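Local coordinates for protein putative cytosine/guanine deaminase (Unidentified, PDB 2PAJ) that probably catalyses the zinc-dependent hydrolytic deamination of 2-amino-4-hydroxypteridines such as isoxanthopterin to the corresponding 2,4-dihydroxypteridines, with release of ammonium, at residues A17-T22 / R33-I39; V67-W72 / P430-V435. All blocks are in the same frame, centred on the assembly; numbering follows the deposited sequence.

Contact 1. Residues A17-T22 / R33-I39; sequences AAAIMT and RVPGPDI
A loop folding back on a short beta strand makes this contact, in the small beta region, built from both ends of the chain, that many amidohydrolases of this kind carry beside the TIM barrel. Residues 33-38 are irregular and Ile-39 opens strand 39-42; the segment runs antiparallel to 17-22, which holds the short strand 19-20. The register pairs Met-21 with Arg-33 (CA to CA 4.3 Å), Ile-20 with Val-34 (5.8 Å) and Ala-17 with Pro-37 (5.2 Å). Met-21 and Arg-33 form a single beta bridge, and two backbone hydrogen bonds hold the segments: Val-34 N to Ile-20 O (3.0 Å) and Ala-17 N to Pro-37 O (3.1 Å). Between these bonds the loop bows away, and Ile-20 fills the gap. In the mt rotamer, it lays CG2 against Val-34 CG1 (3.5 Å), while its CD1 reaches Gly-36 O (3.2 Å) and, more loosely, Ile-39 CD1 (4.2 Å). At the other end Arg-33 has a nearly extended side chain (chi1 to chi3 all t). Met-21, its CB directed away, curls back through m torsions at chi1 and chi2, which bring SD to 3.5 Å from Arg-33 CG and over one guanidinium face; Ala-19 CB approaches Arg-33 NH2 at 3.6 Å. In this local antiparallel pairing Ile-20 and Arg-33 supply most of the buried surface. Arg-33 also forms a salt bridge with Asp-429. Beyond the contact, Ala-19 and Met-21 hydrogen-bond through their backbones to Ile-68 of the parallel strand 67-73, which Ile-39 also touches.

Contact 2. Residues V67-W72 / P430-V435; sequences VIYPAW and PAIGPV
Tyr-69, Val-67 and Pro-434 bury the most surface where strand residues 67-70 meet the helically coiled segment 430-435. Tyr-69 combines a hydroxyl-to-carbonyl hydrogen bond with apolar packing on Pro-434 and Val-435. With chi1 at -91°, between wells, it donates its hydroxyl to a main-chain carbonyl of that segment, OH to Ala-431 O at 2.8 Å, with the acceptor oxygen near the ring plane. The same OH lies 3.5 Å from Pro-434 CD, Tyr-69 CZ is 3.6 Å from Pro-434 CB, and Tyr-69 CE2 is 3.8 Å from Val-435 CG2 at the ring edge. Two positions earlier along the extended strand, Val-67 (chi1 t) also directs its CB toward the partner: CG2 meets Pro-430 O at 3.4 Å and CG1 meets Ala-431 CA at 3.7 Å. The CA atoms of Val-67 and Ala-431, the nearest pair across the segments, are 5.7 Å apart. Residues 430-432 have helical backbone angles, and Val-435 N bonds to Ile-432 O at 3.3 Å. Farther on, Trp-72 (chi1 m) brings CH2 to 4.3 Å from Val-435 CG2, a looser contact at the indole edge. This is mainly apolar packing with one hydrogen bond, away from the zinc site, joining strand 67-73 to a segment more than 350 residues later in the chain. Strand 414-418 pairs antiparallel with 67-73 and sets Tyr-417 edge-to-face with Tyr-69; helix 383-398 packs Ile-387 on Tyr-69, and helix 346-359 touches both Trp-72 and Val-435.

Overall arrangement
The centres of contacts 1 and 2 lie about 10 Å apart, on the same side of the chain's centre, and the two occur in series: 17-22 and 33-39 have met before 67-72 begins. Neighbouring parallel strands 19-20 and 67-73 join them, through probable hydrogen bonds from Ile-68 N to Ala-19 O (2.8 Å) and from Met-21 N to Ile-68 O (3.0 Å). Packing adds a second link, with Ala-19 CB 3.4 Å from Ala-431 CB. Because strand 67-73 also pairs with barrel strand 131-136, the pair illustrates how sequence-distant pieces are assembled on the strand that enters the barrel and leads to zinc ligands His-76 and His-78, though both contacts lie away from the metal.

Contact 1. Residues A17-T22 / R33-I39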
ATOM      1  N   ALA A  17      -2.314  22.637 -14.727  1.00 52.41           N
ATOM      2  CA  ALA A  17      -1.271  21.685 -14.348  1.00 51.70           C
ATOM      3  C   ALA A  17      -0.184  21.631 -15.427  1.00 51.75           C
ATOM      4  O   ALA A  17      -0.477  21.710 -16.626  1.00 53.44           O
ATOM      5  CB  ALA A  17      -1.873  20.309 -14.146  1.00 49.11           C
ATOM      6  N   ALA A  18       1.069  21.499 -15.000  1.00 49.43           N
ATOM      7  CA  ALA A  18       2.190  21.432 -15.923  1.00 46.71           C
ATOM      8  C   ALA A  18       2.230  20.068 -16.604  1.00 47.31           C
ATOM      9  O   ALA A  18       2.727  19.936 -17.718  1.00 47.98           O
ATOM     10  CB  ALA A  18       3.487  21.687 -15.175  1.00 45.36           C
ATOM     11  N   ALA A  19       1.699  19.054 -15.926  1.00 47.76           N
ATOM     12  CA  ALA A  19       1.670  17.695 -16.454  1.00 48.33           C
ATOM     13  C   ALA A  19       0.657  16.826 -15.708  1.00 49.28           C
ATOM     14  O   ALA A  19       0.406  17.030 -14.515  1.00 48.80           O
ATOM     15  CB  ALA A  19       3.050  17.076 -16.362  1.00 46.60           C
ATOM     16  N   ILE A  20       0.089  15.853 -16.419  1.00 49.11           N
ATOM     17  CA  ILE A  20      -0.899  14.941 -15.848  1.00 48.34           C
ATOM     18  C   ILE A  20      -0.658  13.478 -16.227  1.00 48.09           C
ATOM     19  O   ILE A  20      -0.940  13.069 -17.350  1.00 47.78           O
ATOM     20  CB  ILE A  20      -2.331  15.295 -16.315  1.00 49.61           C
ATOM     21  CG1 ILE A  20      -2.646  16.768 -16.029  1.00 51.17           C
ATOM     22  CG2 ILE A  20      -3.332  14.418 -15.587  1.00 49.23           C
ATOM     23  CD1 ILE A  20      -4.009  17.232 -16.536  1.00 48.17           C
ATOM     24  N   MET A  21      -0.140  12.689 -15.294  1.00 48.38           N
ATOM     25  CA  MET A  21       0.079  11.268 -15.561  1.00 48.62           C
ATOM     26  C   MET A  21      -1.190  10.501 -15.144  1.00 49.73           C
ATOM     27  O   MET A  21      -1.696  10.662 -14.039  1.00 48.27           O
ATOM     28  CB  MET A  21       1.306  10.765 -14.799  1.00 47.73           C
ATOM     29  CG  MET A  21       2.608  11.522 -15.106  1.00 47.57           C
ATOM     30  SD  MET A  21       3.004  11.791 -16.860  1.00 44.07           S
ATOM     31  CE  MET A  21       3.587  10.202 -17.351  1.00 44.74           C
ATOM     32  N   THR A  22      -1.699   9.672 -16.048  1.00 51.68           N
ATOM     33  CA  THR A  22      -2.929   8.928 -15.821  1.00 53.32           C
ATOM     34  C   THR A  22      -2.829   7.623 -15.064  1.00 53.28           C
ATOM     35  O   THR A  22      -3.823   7.139 -14.524  1.00 54.09           O
ATOM     36  CB  THR A  22      -3.599   8.585 -17.140  1.00 55.51           C
ATOM     37  OG1 THR A  22      -3.509   9.705 -18.023  1.00 57.73           O
ATOM     38  CG2 THR A  22      -5.079   8.257 -16.904  1.00 59.96           C
ATOM     39  N   ARG A  33      -0.213   9.353 -20.088  1.00 56.65           N
ATOM     40  CA  ARG A  33      -0.098  10.776 -19.843  1.00 56.29           C
ATOM     41  C   ARG A  33      -1.177  11.419 -20.684  1.00 57.99           C
ATOM     42  O   ARG A  33      -1.360  11.076 -21.853  1.00 58.60           O
ATOM     43  CB  ARG A  33       1.265  11.287 -20.289  1.00 54.21           C
ATOM     44  CG  ARG A  33       1.523  12.731 -19.944  1.00 52.74           C
ATOM     45  CD  ARG A  33       2.737  13.230 -20.688  1.00 53.18           C
ATOM     46  NE  ARG A  33       3.209  14.518 -20.198  1.00 52.69           N
ATOM     47  CZ  ARG A  33       4.441  14.732 -19.758  1.00 53.26           C
ATOM     48  NH1 ARG A  33       5.331  13.742 -19.742  1.00 51.15           N
ATOM     49  NH2 ARG A  33       4.781  15.939 -19.337  1.00 53.48           N
ATOM     50  N   VAL A  34      -1.914  12.343 -20.097  1.00 60.20           N
ATOM     51  CA  VAL A  34      -2.952  12.992 -20.862  1.00 62.90           C
ATOM     52  C   VAL A  34      -2.637  14.458 -21.017  1.00 64.81           C
ATOM     53  O   VAL A  34      -2.820  15.255 -20.101  1.00 64.22           O
ATOM     54  CB  VAL A  34      -4.329  12.841 -20.201  1.00 61.95           C
ATOM     55  CG1 VAL A  34      -4.297  13.388 -18.798  1.00 61.88           C
ATOM     56  CG2 VAL A  34      -5.372  13.574 -21.010  1.00 64.14           C
ATOM     57  N   PRO A  35      -2.074  14.832 -22.166  1.00 68.60           N
ATOM     58  CA  PRO A  35      -1.825  16.275 -22.228  1.00 69.14           C
ATOM     59  C   PRO A  35      -3.205  16.946 -22.193  1.00 66.51           C
ATOM     60  O   PRO A  35      -3.997  16.826 -23.137  1.00 63.33           O
ATOM     61  CB  PRO A  35      -1.070  16.435 -23.560  1.00 70.72           C
ATOM     62  CG  PRO A  35      -0.231  15.146 -23.594  1.00 70.44           C
ATOM     63  CD  PRO A  35      -1.261  14.097 -23.161  1.00 70.26           C
ATOM     64  N   GLY A  36      -3.483  17.584 -21.059  1.00 64.60           N
ATOM     65  CA  GLY A  36      -4.745  18.270 -20.817  1.00 66.12           C
ATOM     66  C   GLY A  36      -4.357  19.193 -19.697  1.00 66.08           C
ATOM     67  O   GLY A  36      -3.290  18.959 -19.128  1.00 69.56           O
ATOM     68  N   PRO A  37      -5.129  20.238 -19.346  1.00 63.85           N
ATOM     69  CA  PRO A  37      -4.586  21.036 -18.236  1.00 61.78           C
ATOM     70  C   PRO A  37      -5.342  21.106 -16.904  1.00 60.96           C
ATOM     71  O   PRO A  37      -4.711  21.119 -15.850  1.00 60.15           O
ATOM     72  CB  PRO A  37      -4.419  22.411 -18.866  1.00 59.53           C
ATOM     73  CG  PRO A  37      -5.658  22.511 -19.683  1.00 62.31           C
ATOM     74  CD  PRO A  37      -5.872  21.101 -20.280  1.00 62.80           C
ATOM     75  N   ASP A  38      -6.672  21.172 -16.933  1.00 60.84           N
ATOM     76  CA  ASP A  38      -7.427  21.264 -15.679  1.00 59.90           C
ATOM     77  C   ASP A  38      -8.170  19.981 -15.344  1.00 58.86           C
ATOM     78  O   ASP A  38      -8.295  19.087 -16.184  1.00 57.30           O
ATOM     79  CB  ASP A  38      -8.451  22.414 -15.720  1.00 60.82           C
ATOM     80  CG  ASP A  38      -7.873  23.701 -16.279  1.00 61.93           C
ATOM     81  OD1 ASP A  38      -8.239  24.057 -17.421  1.00 61.28           O
ATOM     82  OD2 ASP A  38      -7.056  24.351 -15.584  1.00 61.35           O
ATOM     83  N   ILE A  39      -8.665  19.908 -14.107  1.00 58.29           N
ATOM     84  CA  ILE A  39      -9.425  18.753 -13.633  1.00 57.94           C
ATOM     85  C   ILE A  39     -10.547  19.155 -12.681  1.00 57.94           C
ATOM     86  O   ILE A  39     -10.306  19.807 -11.664  1.00 56.57           O
ATOM     87  CB  ILE A  39      -8.531  17.746 -12.900  1.00 58.19           C
ATOM     88  CG1 ILE A  39      -7.389  17.294 -13.817  1.00 58.50           C
ATOM     89  CG2 ILE A  39      -9.365  16.544 -12.453  1.00 56.51           C
ATOM     90  CD1 ILE A  39      -6.395  16.384 -13.148  1.00 59.13           C
TER

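Contact 2. Residues V67-W72 / P430-V435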
ATOM      1  N   VAL A  67       2.818  19.222 -11.086  1.00 54.54           N
ATOM      2  CA  VAL A  67       2.621  17.969 -11.790  1.00 54.30           C
ATOM      3  C   VAL A  67       1.564  17.163 -11.035  1.00 52.76           C
ATOM      4  O   VAL A  67       1.542  17.125  -9.801  1.00 50.92           O
ATOM      5  CB  VAL A  67       3.958  17.177 -11.866  1.00 55.69           C
ATOM      6  CG1 VAL A  67       3.772  15.875 -12.614  1.00 57.61           C
ATOM      7  CG2 VAL A  67       5.012  18.021 -12.556  1.00 55.47           C
ATOM      8  N   ILE A  68       0.678  16.531 -11.792  1.00 52.27           N
ATOM      9  CA  ILE A  68      -0.385  15.731 -11.210  1.00 52.03           C
ATOM     10  C   ILE A  68      -0.143  14.257 -11.514  1.00 51.96           C
ATOM     11  O   ILE A  68       0.245  13.893 -12.621  1.00 52.70           O
ATOM     12  CB  ILE A  68      -1.775  16.187 -11.746  1.00 51.60           C
ATOM     13  CG1 ILE A  68      -2.084  17.591 -11.221  1.00 48.12           C
ATOM     14  CG2 ILE A  68      -2.860  15.225 -11.302  1.00 50.24           C
ATOM     15  CD1 ILE A  68      -3.385  18.156 -11.696  1.00 47.86           C
ATOM     16  N   TYR A  69      -0.357  13.431 -10.495  1.00 52.05           N
ATOM     17  CA  TYR A  69      -0.179  11.979 -10.539  1.00 51.94           C
ATOM     18  C   TYR A  69      -1.387  11.400  -9.805  1.00 51.57           C
ATOM     19  O   TYR A  69      -2.072  12.109  -9.060  1.00 50.64           O
ATOM     20  CB  TYR A  69       1.042  11.576  -9.697  1.00 53.90           C
ATOM     21  CG  TYR A  69       2.418  11.474 -10.344  1.00 55.11           C
ATOM     22  CD1 TYR A  69       2.877  12.432 -11.255  1.00 56.67           C
ATOM     23  CD2 TYR A  69       3.297  10.444  -9.967  1.00 56.17           C
ATOM     24  CE1 TYR A  69       4.168  12.371 -11.772  1.00 58.47           C
ATOM     25  CE2 TYR A  69       4.585  10.374 -10.473  1.00 57.74           C
ATOM     26  CZ  TYR A  69       5.017  11.340 -11.373  1.00 58.59           C
ATOM     27  OH  TYR A  69       6.304  11.289 -11.850  1.00 57.96           O
ATOM     28  N   PRO A  70      -1.695  10.118 -10.028  1.00 50.93           N
ATOM     29  CA  PRO A  70      -2.833   9.602  -9.271  1.00 50.27           C
ATOM     30  C   PRO A  70      -2.171   9.239  -7.932  1.00 50.05           C
ATOM     31  O   PRO A  70      -0.992   8.883  -7.914  1.00 51.07           O
ATOM     32  CB  PRO A  70      -3.274   8.390 -10.088  1.00 49.83           C
ATOM     33  CG  PRO A  70      -2.047   7.954 -10.755  1.00 50.18           C
ATOM     34  CD  PRO A  70      -1.396   9.247 -11.173  1.00 51.54           C
ATOM     35  N   ALA A  71      -2.875   9.379  -6.813  1.00 49.49           N
ATOM     36  CA  ALA A  71      -2.286   9.054  -5.510  1.00 48.23           C
ATOM     37  C   ALA A  71      -1.746   7.614  -5.504  1.00 48.26           C
ATOM     38  O   ALA A  71      -2.268   6.748  -6.200  1.00 49.72           O
ATOM     39  CB  ALA A  71      -3.323   9.252  -4.407  1.00 47.15           C
ATOM     40  N   TRP A  72      -0.699   7.350  -4.730  1.00 47.60           N
ATOM     41  CA  TRP A  72      -0.127   6.009  -4.699  1.00 46.87           C
ATOM     42  C   TRP A  72      -1.005   4.989  -3.985  1.00 46.42           C
ATOM     43  O   TRP A  72      -1.817   5.318  -3.124  1.00 46.65           O
ATOM     44  CB  TRP A  72       1.240   5.999  -4.002  1.00 48.68           C
ATOM     45  CG  TRP A  72       2.266   6.915  -4.573  1.00 47.62           C
ATOM     46  CD1 TRP A  72       2.764   8.054  -4.002  1.00 47.20           C
ATOM     47  CD2 TRP A  72       2.871   6.812  -5.862  1.00 47.78           C
ATOM     48  NE1 TRP A  72       3.630   8.671  -4.863  1.00 49.52           N
ATOM     49  CE2 TRP A  72       3.719   7.932  -6.016  1.00 50.15           C
ATOM     50  CE3 TRP A  72       2.777   5.886  -6.913  1.00 48.37           C
ATOM     51  CZ2 TRP A  72       4.473   8.153  -7.177  1.00 50.03           C
ATOM     52  CZ3 TRP A  72       3.519   6.100  -8.061  1.00 47.24           C
ATOM     53  CH2 TRP A  72       4.359   7.231  -8.186  1.00 49.23           C
ATOM     54  N   PRO A 430       9.527  17.939 -16.439  1.00 49.14           N
ATOM     55  CA  PRO A 430       9.262  18.055 -15.003  1.00 48.47           C
ATOM     56  C   PRO A 430       8.271  17.030 -14.461  1.00 47.43           C
ATOM     57  O   PRO A 430       8.162  16.841 -13.260  1.00 45.87           O
ATOM     58  CB  PRO A 430       8.767  19.494 -14.864  1.00 46.10           C
ATOM     59  CG  PRO A 430       8.103  19.738 -16.146  1.00 46.24           C
ATOM     60  CD  PRO A 430       9.056  19.140 -17.147  1.00 48.09           C
ATOM     61  N   ALA A 431       7.554  16.368 -15.357  1.00 48.63           N
ATOM     62  CA  ALA A 431       6.585  15.369 -14.953  1.00 50.70           C
ATOM     63  C   ALA A 431       7.292  14.151 -14.364  1.00 52.09           C
ATOM     64  O   ALA A 431       6.764  13.451 -13.494  1.00 53.76           O
ATOM     65  CB  ALA A 431       5.768  14.964 -16.144  1.00 49.52           C
ATOM     66  N   ILE A 432       8.504  13.926 -14.842  1.00 52.51           N
ATOM     67  CA  ILE A 432       9.325  12.800 -14.441  1.00 51.51           C
ATOM     68  C   ILE A 432       9.941  12.900 -13.038  1.00 51.85           C
ATOM     69  O   ILE A 432      10.307  11.886 -12.444  1.00 50.46           O
ATOM     70  CB  ILE A 432      10.405  12.600 -15.541  1.00 51.52           C
ATOM     71  CG1 ILE A 432      10.009  11.405 -16.391  1.00 52.63           C
ATOM     72  CG2 ILE A 432      11.801  12.496 -14.963  1.00 47.66           C
ATOM     73  CD1 ILE A 432      10.685  11.354 -17.745  1.00 60.02           C
ATOM     74  N   GLY A 433      10.002  14.121 -12.507  1.00 51.79           N
ATOM     75  CA  GLY A 433      10.603  14.390 -11.206  1.00 51.41           C
ATOM     76  C   GLY A 433      10.246  13.587  -9.966  1.00 50.47           C
ATOM     77  O   GLY A 433      11.140  13.133  -9.246  1.00 49.98           O
ATOM     78  N   PRO A 434       8.953  13.420  -9.662  1.00 49.68           N
ATOM     79  CA  PRO A 434       8.522  12.660  -8.484  1.00 48.18           C
ATOM     80  C   PRO A 434       9.100  11.248  -8.382  1.00 47.31           C
ATOM     81  O   PRO A 434       9.267  10.720  -7.288  1.00 49.28           O
ATOM     82  CB  PRO A 434       7.003  12.648  -8.628  1.00 47.91           C
ATOM     83  CG  PRO A 434       6.728  13.958  -9.275  1.00 47.71           C
ATOM     84  CD  PRO A 434       7.799  14.044 -10.334  1.00 49.23           C
ATOM     85  N   VAL A 435       9.409  10.648  -9.524  1.00 45.43           N
ATOM     86  CA  VAL A 435       9.951   9.293  -9.571  1.00 42.85           C
ATOM     87  C   VAL A 435      11.449   9.208  -9.806  1.00 44.70           C
ATOM     88  O   VAL A 435      12.106   8.286  -9.324  1.00 45.48           O
ATOM     89  CB  VAL A 435       9.300   8.500 -10.691  1.00 40.93           C
ATOM     90  CG1 VAL A 435       9.988   7.161 -10.846  1.00 36.62           C
ATOM     91  CG2 VAL A 435       7.825   8.364 -10.431  1.00 40.48           C
TER